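Local coordinates for protein beta-mannosidase (PDB 4CVU) that probably hydrolyses beta-linked mannose residues from the non-reducing ends of oligosaccharides, as a fungal glycoside hydrolase of family 2, at residues 857-862 / 883-888; 872-877 / 911-916. All blocks are in the same frame, centred on the assembly; numbering follows the deposited sequence.

Both contacts belong to the C-terminal Ig-fold domain, but they hold different elements of it. Contact 1 sets the loop before strand 864-869 against the start of strand 884-890; most of its residues are buried, yet no direct hydrogen bond crosses it, and apolar touches and two bridging waters do the work. Contact 2 pairs neighbouring strands of the opposite sheet through direct backbone hydrogen bonds, with one face turned inward and the other carrying lysine, threonine and glutamate toward the surface. The centres lie about 19 Å apart, and the contacts meet in the domain interior, where Thr887 CG2 of contact 1 packs 4.0 Å from Val877 CG1 of contact 2.

Contact 1. Residues 857-862 / 883-888; sequences AKVSDP and VSLYTW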
ATOM      1  N   ALA A 857      -1.876 -13.987 -35.007  1.00 46.61           N
ATOM      2  CA  ALA A 857      -3.170 -13.606 -35.556  1.00 48.13           C
ATOM      3  C   ALA A 857      -3.211 -12.128 -35.888  1.00 48.37           C
ATOM      4  O   ALA A 857      -2.956 -11.281 -35.028  1.00 47.64           O
ATOM      5  CB  ALA A 857      -4.287 -13.922 -34.578  1.00 47.39           C
ATOM      6  N   LYS A 858      -3.616 -11.821 -37.115  1.00 49.92           N
ATOM      7  CA  LYS A 858      -3.706 -10.435 -37.567  1.00 51.15           C
ATOM      8  C   LYS A 858      -5.006  -9.726 -37.095  1.00 50.69           C
ATOM      9  O   LYS A 858      -5.831  -9.315 -37.909  1.00 51.72           O
ATOM     10  CB  LYS A 858      -3.565 -10.390 -39.093  1.00 54.83           C
ATOM     11  CG  LYS A 858      -2.868  -9.144 -39.610  1.00 58.71           C
ATOM     12  CD  LYS A 858      -2.894  -9.037 -41.144  1.00 61.69           C
ATOM     13  CE  LYS A 858      -4.108  -8.293 -41.675  1.00 63.01           C
ATOM     14  NZ  LYS A 858      -5.347  -9.125 -41.680  1.00 66.13           N
ATOM     15  N   VAL A 859      -5.175  -9.577 -35.782  1.00 46.76           N
ATOM     16  CA  VAL A 859      -6.328  -8.886 -35.223  1.00 44.71           C
ATOM     17  C   VAL A 859      -6.278  -7.379 -35.480  1.00 46.05           C
ATOM     18  O   VAL A 859      -5.200  -6.759 -35.528  1.00 44.36           O
ATOM     19  CB  VAL A 859      -6.501  -9.120 -33.696  1.00 46.87           C
ATOM     20  CG1 VAL A 859      -7.087 -10.505 -33.424  1.00 44.95           C
ATOM     21  CG2 VAL A 859      -5.186  -8.959 -32.943  1.00 46.36           C
ATOM     22  N   SER A 860      -7.457  -6.796 -35.639  1.00 44.62           N
ATOM     23  CA  SER A 860      -7.578  -5.375 -35.799  1.00 44.42           C
ATOM     24  C   SER A 860      -8.504  -4.894 -34.696  1.00 43.25           C
ATOM     25  O   SER A 860      -9.148  -5.679 -34.027  1.00 43.55           O
ATOM     26  CB  SER A 860      -8.123  -5.038 -37.206  1.00 44.74           C
ATOM     27  OG  SER A 860      -9.380  -5.654 -37.453  1.00 47.16           O
ATOM     28  N   ASP A 861      -8.589  -3.603 -34.519  1.00 42.72           N
ATOM     29  CA  ASP A 861      -9.479  -3.068 -33.493  1.00 43.67           C
ATOM     30  C   ASP A 861     -10.931  -3.500 -33.786  1.00 42.90           C
ATOM     31  O   ASP A 861     -11.542  -3.030 -34.752  1.00 42.69           O
ATOM     32  CB  ASP A 861      -9.354  -1.540 -33.464  1.00 45.26           C
ATOM     33  CG  ASP A 861     -10.094  -0.927 -32.313  1.00 47.04           C
ATOM     34  OD1 ASP A 861     -10.903  -1.626 -31.657  1.00 45.42           O
ATOM     35  OD2 ASP A 861      -9.872   0.269 -32.089  1.00 48.53           O
ATOM     36  N   PRO A 862     -11.495  -4.389 -32.955  1.00 40.97           N
ATOM     37  CA  PRO A 862     -12.890  -4.799 -33.097  1.00 42.19           C
ATOM     38  C   PRO A 862     -13.895  -3.730 -32.680  1.00 41.90           C
ATOM     39  O   PRO A 862     -15.088  -3.934 -32.853  1.00 43.87           O
ATOM     40  CB  PRO A 862     -12.997  -5.989 -32.132  1.00 42.79           C
ATOM     41  CG  PRO A 862     -12.034  -5.628 -31.037  1.00 42.78           C
ATOM     42  CD  PRO A 862     -10.885  -4.951 -31.732  1.00 42.31           C
ATOM     43  N   VAL A 883     -13.764  -9.186 -35.742  1.00 44.25           N
ATOM     44  CA  VAL A 883     -13.746 -10.260 -34.758  1.00 43.68           C
ATOM     45  C   VAL A 883     -12.889  -9.877 -33.566  1.00 42.60           C
ATOM     46  O   VAL A 883     -11.776  -9.376 -33.726  1.00 42.13           O
ATOM     47  CB  VAL A 883     -13.167 -11.562 -35.338  1.00 44.29           C
ATOM     48  CG1 VAL A 883     -12.933 -12.603 -34.240  1.00 44.20           C
ATOM     49  CG2 VAL A 883     -14.098 -12.108 -36.386  1.00 45.98           C
ATOM     50  N   SER A 884     -13.416 -10.121 -32.370  1.00 40.20           N
ATOM     51  CA  SER A 884     -12.655  -9.925 -31.156  1.00 37.89           C
ATOM     52  C   SER A 884     -12.276 -11.258 -30.560  1.00 37.76           C
ATOM     53  O   SER A 884     -13.153 -12.080 -30.332  1.00 38.54           O
ATOM     54  CB  SER A 884     -13.499  -9.140 -30.154  1.00 36.87           C
ATOM     55  OG  SER A 884     -12.992  -9.376 -28.873  1.00 37.59           O
ATOM     56  N   LEU A 885     -10.990 -11.479 -30.280  1.00 37.16           N
ATOM     57  CA  LEU A 885     -10.529 -12.704 -29.637  1.00 36.80           C
ATOM     58  C   LEU A 885     -10.251 -12.465 -28.160  1.00 35.87           C
ATOM     59  O   LEU A 885      -9.727 -11.420 -27.798  1.00 38.06           O
ATOM     60  CB  LEU A 885      -9.240 -13.221 -30.310  1.00 38.30           C
ATOM     61  CG  LEU A 885      -9.342 -13.525 -31.789  1.00 39.98           C
ATOM     62  CD1 LEU A 885      -8.009 -14.064 -32.337  1.00 40.92           C
ATOM     63  CD2 LEU A 885     -10.460 -14.529 -31.983  1.00 39.97           C
ATOM     64  N   TYR A 886     -10.604 -13.442 -27.315  1.00 33.71           N
ATOM     65  CA  TYR A 886     -10.307 -13.434 -25.899  1.00 31.80           C
ATOM     66  C   TYR A 886     -10.931 -12.162 -25.317  1.00 31.88           C
ATOM     67  O   TYR A 886     -10.231 -11.434 -24.653  1.00 30.52           O
ATOM     68  CB  TYR A 886      -8.804 -13.405 -25.577  1.00 32.07           C
ATOM     69  CG  TYR A 886      -8.072 -14.651 -26.047  1.00 31.81           C
ATOM     70  CD1 TYR A 886      -8.036 -15.778 -25.279  1.00 32.97           C
ATOM     71  CD2 TYR A 886      -7.446 -14.666 -27.257  1.00 33.32           C
ATOM     72  CE1 TYR A 886      -7.380 -16.958 -25.723  1.00 33.73           C
ATOM     73  CE2 TYR A 886      -6.780 -15.831 -27.716  1.00 33.30           C
ATOM     74  CZ  TYR A 886      -6.747 -16.952 -26.917  1.00 34.18           C
ATOM     75  OH  TYR A 886      -6.094 -18.158 -27.338  1.00 35.23           O
ATOM     76  N   THR A 887     -12.190 -11.910 -25.653  1.00 31.81           N
ATOM     77  CA  THR A 887     -12.944 -10.750 -25.101  1.00 32.92           C
ATOM     78  C   THR A 887     -13.038 -10.907 -23.623  1.00 33.13           C
ATOM     79  O   THR A 887     -13.377 -11.995 -23.161  1.00 32.27           O
ATOM     80  CB  THR A 887     -14.349 -10.737 -25.723  1.00 34.66           C
ATOM     81  OG1 THR A 887     -14.227 -10.842 -27.147  1.00 35.07           O
ATOM     82  CG2 THR A 887     -15.134  -9.463 -25.386  1.00 34.43           C
ATOM     83  N   TRP A 888     -12.838  -9.812 -22.842  1.00 34.08           N
ATOM     84  CA  TRP A 888     -12.564  -9.969 -21.436  1.00 32.87           C
ATOM     85  C   TRP A 888     -13.160  -8.809 -20.700  1.00 33.04           C
ATOM     86  O   TRP A 888     -12.744  -7.698 -20.951  1.00 33.48           O
ATOM     87  CB  TRP A 888     -11.036  -9.994 -21.184  1.00 34.87           C
ATOM     88  CG  TRP A 888     -10.673 -10.151 -19.734  1.00 35.65           C
ATOM     89  CD1 TRP A 888     -10.151  -9.184 -18.903  1.00 36.85           C
ATOM     90  CD2 TRP A 888     -10.866 -11.320 -18.926  1.00 37.32           C
ATOM     91  NE1 TRP A 888      -9.968  -9.708 -17.625  1.00 38.68           N
ATOM     92  CE2 TRP A 888     -10.414 -11.008 -17.612  1.00 37.90           C
ATOM     93  CE3 TRP A 888     -11.337 -12.604 -19.184  1.00 37.45           C
ATOM     94  CZ2 TRP A 888     -10.448 -11.919 -16.588  1.00 37.64           C
ATOM     95  CZ3 TRP A 888     -11.375 -13.519 -18.143  1.00 37.87           C
ATOM     96  CH2 TRP A 888     -10.943 -13.181 -16.869  1.00 38.34           C
TER
HETATM   97  O   HOH W   1      -9.450  -8.225 -32.861  1.00 46.45           O
HETATM   98  O   HOH W   2      -9.750  -8.811 -35.880  1.00 50.88           O
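Val859 and Leu885 meet methyl to methyl, Val859 CG1 lying 3.8 Å from Leu885 CD1, with the two side chains crossing at a slant. Leu885 reaches this spot because CD1 is anti to CA (chi2 -179°), which carries the methyl outward to the loop. A second close touch involves Pro862: its CB sits 3.8 Å from Ser884 CB, and CG of the proline ring is nearly as near. Ser884 thus offers its carbon to the proline while its hydroxyl, anti to the backbone N (chi1 159°), turns along its own segment and donates from OG to Thr887 OG1 at 2.6 Å. That bond spans the corner at Leu885 and Tyr886, where the chain changes direction.

Between and beside these apolar touches the fit is looser. Ala857 adds a marginal contact, its CB 4.3 Å from Leu885 CD1, and the backbones around Ser860 and Val883 are joined through water. One water lies 2.8 Å from Ser860 O and 2.7 Å from Val883 O, placed to donate to either carbonyl. The other takes the N-H of Ser860 at 3.1 Å and lies 3.0 Å from Val883 O, so both waters lie within hydrogen-bonding distance of the Val883 carbonyl oxygen, though not every such bond need be made at once. On this side most of the loop is at least partly exposed; Lys858, the centre of an inverse gamma turn, is at the surface.

The loop 857-862 connects strand 841-849 of the preceding sheet to strand 864-869, the first strand of the Ig-fold domain. Val905 of strand 904-906 packs on both Val883 and Leu885, and Ser884 bonds through its backbone to Leu906. Beyond the corner, Thr887 lies between strands 904-906 and 932-934, its OG1 bonded to Phe904 O, with strand 884-890 running on between them.

Contact 2. Residues 872-877 / 911-916; sequences TKKFTV and KKEVGF
Phe875 and Val914 face each other as an antiparallel hydrogen-bonded pair, their backbones tied both ways: Phe875 N donates to Val914 O at 2.8 Å and Val914 N returns a bond of 2.8 Å to Phe875 O. The second lies in the plane of its carbonyl, whereas Phe875 N stands above the plane of the Val914 carbonyl, 36° out of it. Val914 O also lies at the edge of the phenyl ring, in its plane and 3.5 Å from Phe875 CD2. Phe875 O has a further neighbour in Glu913 CA, a CA-H...O contact of 3.3 Å.

Val877 continues the pairing: its N donates to Lys912 O at 3.0 Å, a nearly straight bond (169°), while the return bond from Lys912 N is weak. Val877 CG2 comes loosely up to Val914 CG2 at 4.4 Å. Phe875, Val877 and Val914 lie on the inner face of one sheet of an Ig-like beta sandwich; Val877 packs on Leu906, and Val914 on Phe904 and Leu889, all of the facing sheet. Lys912 shares this face, but its NZ forms a salt bridge with Asp901.

On the other face, Lys874 bends at chi2 (-88°), and its CE passes 3.6 Å from Glu913 OE1, although the charged NZ makes no contact with that oxygen. At the end of the pairing a water accepts from Phe916 N and donates to Lys873 O.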
ATOM      1  N   THR A 872     -32.669  -5.980 -16.790  1.00 48.18           N
ATOM      2  CA  THR A 872     -32.306  -7.357 -17.116  1.00 47.94           C
ATOM      3  C   THR A 872     -31.077  -7.836 -16.355  1.00 48.35           C
ATOM      4  O   THR A 872     -30.801  -9.023 -16.323  1.00 48.01           O
ATOM      5  CB  THR A 872     -31.963  -7.490 -18.604  1.00 49.01           C
ATOM      6  OG1 THR A 872     -30.777  -6.724 -18.890  1.00 46.45           O
ATOM      7  CG2 THR A 872     -33.139  -7.004 -19.472  1.00 50.05           C
ATOM      8  N   LYS A 873     -30.337  -6.887 -15.780  1.00 47.87           N
ATOM      9  CA  LYS A 873     -29.057  -7.131 -15.110  1.00 48.81           C
ATOM     10  C   LYS A 873     -28.035  -7.831 -16.006  1.00 47.04           C
ATOM     11  O   LYS A 873     -27.190  -8.576 -15.537  1.00 45.41           O
ATOM     12  CB  LYS A 873     -29.270  -7.886 -13.800  1.00 49.93           C
ATOM     13  CG  LYS A 873     -30.229  -7.173 -12.847  1.00 53.19           C
ATOM     14  CD  LYS A 873     -29.969  -7.637 -11.424  1.00 56.20           C
ATOM     15  CE  LYS A 873     -31.213  -7.598 -10.549  1.00 60.80           C
ATOM     16  NZ  LYS A 873     -31.127  -8.584  -9.434  1.00 60.03           N
ATOM     17  N   LYS A 874     -28.104  -7.540 -17.290  1.00 45.18           N
ATOM     18  CA  LYS A 874     -27.185  -8.078 -18.262  1.00 46.12           C
ATOM     19  C   LYS A 874     -26.288  -6.944 -18.802  1.00 46.48           C
ATOM     20  O   LYS A 874     -26.714  -5.762 -18.905  1.00 44.06           O
ATOM     21  CB  LYS A 874     -27.950  -8.727 -19.413  1.00 48.68           C
ATOM     22  CG  LYS A 874     -28.723  -9.988 -19.019  1.00 50.31           C
ATOM     23  CD  LYS A 874     -27.873 -11.256 -19.126  1.00 50.64           C
ATOM     24  CE  LYS A 874     -28.746 -12.487 -19.340  1.00 52.49           C
ATOM     25  NZ  LYS A 874     -29.378 -12.835 -18.057  1.00 53.52           N
ATOM     26  N   PHE A 875     -25.044  -7.322 -19.119  1.00 43.49           N
ATOM     27  CA  PHE A 875     -24.155  -6.494 -19.897  1.00 41.84           C
ATOM     28  C   PHE A 875     -24.334  -6.938 -21.330  1.00 43.07           C
ATOM     29  O   PHE A 875     -24.407  -8.146 -21.603  1.00 42.88           O
ATOM     30  CB  PHE A 875     -22.680  -6.693 -19.476  1.00 41.99           C
ATOM     31  CG  PHE A 875     -22.357  -6.138 -18.133  1.00 40.48           C
ATOM     32  CD1 PHE A 875     -21.949  -4.813 -17.987  1.00 41.20           C
ATOM     33  CD2 PHE A 875     -22.458  -6.928 -17.015  1.00 42.14           C
ATOM     34  CE1 PHE A 875     -21.665  -4.293 -16.741  1.00 40.28           C
ATOM     35  CE2 PHE A 875     -22.172  -6.414 -15.764  1.00 41.89           C
ATOM     36  CZ  PHE A 875     -21.773  -5.093 -15.635  1.00 41.07           C
ATOM     37  N   THR A 876     -24.409  -5.981 -22.247  1.00 42.25           N
ATOM     38  CA  THR A 876     -24.360  -6.319 -23.647  1.00 43.24           C
ATOM     39  C   THR A 876     -22.983  -5.911 -24.189  1.00 42.56           C
ATOM     40  O   THR A 876     -22.551  -4.794 -23.989  1.00 41.36           O
ATOM     41  CB  THR A 876     -25.539  -5.692 -24.452  1.00 43.73           C
ATOM     42  OG1 THR A 876     -26.760  -6.355 -24.105  1.00 42.49           O
ATOM     43  CG2 THR A 876     -25.335  -5.845 -25.933  1.00 45.37           C
ATOM     44  N   VAL A 877     -22.360  -6.847 -24.896  1.00 42.44           N
ATOM     45  CA  VAL A 877     -21.038  -6.708 -25.472  1.00 44.79           C
ATOM     46  C   VAL A 877     -21.160  -6.871 -26.977  1.00 44.88           C
ATOM     47  O   VAL A 877     -21.735  -7.840 -27.432  1.00 44.38           O
ATOM     48  CB  VAL A 877     -20.090  -7.823 -24.945  1.00 44.95           C
ATOM     49  CG1 VAL A 877     -18.660  -7.589 -25.408  1.00 46.17           C
ATOM     50  CG2 VAL A 877     -20.157  -7.896 -23.440  1.00 45.86           C
ATOM     51  N   LYS A 911     -24.637 -10.066 -30.964  1.00 66.39           N
ATOM     52  CA  LYS A 911     -24.760  -9.448 -29.664  1.00 68.16           C
ATOM     53  C   LYS A 911     -24.694 -10.578 -28.611  1.00 63.52           C
ATOM     54  O   LYS A 911     -25.357 -11.613 -28.731  1.00 65.01           O
ATOM     55  CB  LYS A 911     -26.069  -8.647 -29.557  1.00 71.78           C
ATOM     56  CG  LYS A 911     -25.901  -7.126 -29.496  1.00 73.60           C
ATOM     57  CD  LYS A 911     -26.080  -6.425 -30.837  1.00 77.22           C
ATOM     58  CE  LYS A 911     -26.898  -5.145 -30.663  1.00 81.23           C
ATOM     59  NZ  LYS A 911     -26.898  -4.248 -31.858  1.00 83.21           N
ATOM     60  N   LYS A 912     -23.832 -10.393 -27.629  1.00 57.38           N
ATOM     61  CA  LYS A 912     -23.745 -11.294 -26.506  1.00 52.50           C
ATOM     62  C   LYS A 912     -24.202 -10.588 -25.246  1.00 47.43           C
ATOM     63  O   LYS A 912     -23.792  -9.477 -24.967  1.00 46.16           O
ATOM     64  CB  LYS A 912     -22.310 -11.794 -26.305  1.00 54.11           C
ATOM     65  CG  LYS A 912     -22.254 -12.747 -25.112  1.00 52.38           C
ATOM     66  CD  LYS A 912     -20.891 -13.338 -24.906  1.00 56.08           C
ATOM     67  CE  LYS A 912     -20.825 -14.782 -25.354  1.00 53.61           C
ATOM     68  NZ  LYS A 912     -21.325 -15.716 -24.316  1.00 51.55           N
ATOM     69  N   GLU A 913     -25.030 -11.275 -24.482  1.00 45.24           N
ATOM     70  CA  GLU A 913     -25.420 -10.831 -23.173  1.00 46.58           C
ATOM     71  C   GLU A 913     -24.631 -11.617 -22.122  1.00 45.27           C
ATOM     72  O   GLU A 913     -24.455 -12.840 -22.233  1.00 43.51           O
ATOM     73  CB  GLU A 913     -26.890 -11.079 -22.959  1.00 48.64           C
ATOM     74  CG  GLU A 913     -27.777 -10.345 -23.948  1.00 51.71           C
ATOM     75  CD  GLU A 913     -29.232 -10.610 -23.667  1.00 53.98           C
ATOM     76  OE1 GLU A 913     -29.458 -11.430 -22.748  1.00 51.27           O
ATOM     77  OE2 GLU A 913     -30.134 -10.015 -24.360  1.00 58.45           O
ATOM     78  N   VAL A 914     -24.149 -10.903 -21.112  1.00 42.19           N
ATOM     79  CA  VAL A 914     -23.369 -11.529 -20.031  1.00 41.64           C
ATOM     80  C   VAL A 914     -23.883 -11.000 -18.710  1.00 40.21           C
ATOM     81  O   VAL A 914     -23.833  -9.809 -18.472  1.00 40.66           O
ATOM     82  CB  VAL A 914     -21.866 -11.196 -20.180  1.00 40.96           C
ATOM     83  CG1 VAL A 914     -21.069 -11.836 -19.068  1.00 40.58           C
ATOM     84  CG2 VAL A 914     -21.316 -11.664 -21.537  1.00 41.16           C
ATOM     85  N   GLY A 915     -24.411 -11.887 -17.871  1.00 41.22           N
ATOM     86  CA  GLY A 915     -24.786 -11.537 -16.487  1.00 41.46           C
ATOM     87  C   GLY A 915     -23.630 -11.737 -15.507  1.00 42.09           C
ATOM     88  O   GLY A 915     -22.583 -12.268 -15.869  1.00 42.52           O
ATOM     89  N   PHE A 916     -23.845 -11.308 -14.268  1.00 41.61           N
ATOM     90  CA  PHE A 916     -22.854 -11.353 -13.205  1.00 41.79           C
ATOM     91  C   PHE A 916     -23.548 -11.831 -11.940  1.00 42.42           C
ATOM     92  O   PHE A 916     -24.603 -11.310 -11.568  1.00 43.06           O
ATOM     93  CB  PHE A 916     -22.273  -9.940 -12.979  1.00 41.11           C
ATOM     94  CG  PHE A 916     -21.074  -9.878 -12.048  1.00 38.78           C
ATOM     95  CD1 PHE A 916     -19.789 -10.066 -12.534  1.00 39.53           C
ATOM     96  CD2 PHE A 916     -21.225  -9.569 -10.712  1.00 39.53           C
ATOM     97  CE1 PHE A 916     -18.675  -9.987 -11.696  1.00 39.41           C
ATOM     98  CE2 PHE A 916     -20.121  -9.462  -9.868  1.00 39.28           C
ATOM     99  CZ  PHE A 916     -18.844  -9.690 -10.362  1.00 38.37           C
TER
HETATM  100  O   HOH W   3     -26.531 -10.641 -13.669  1.00 47.95           O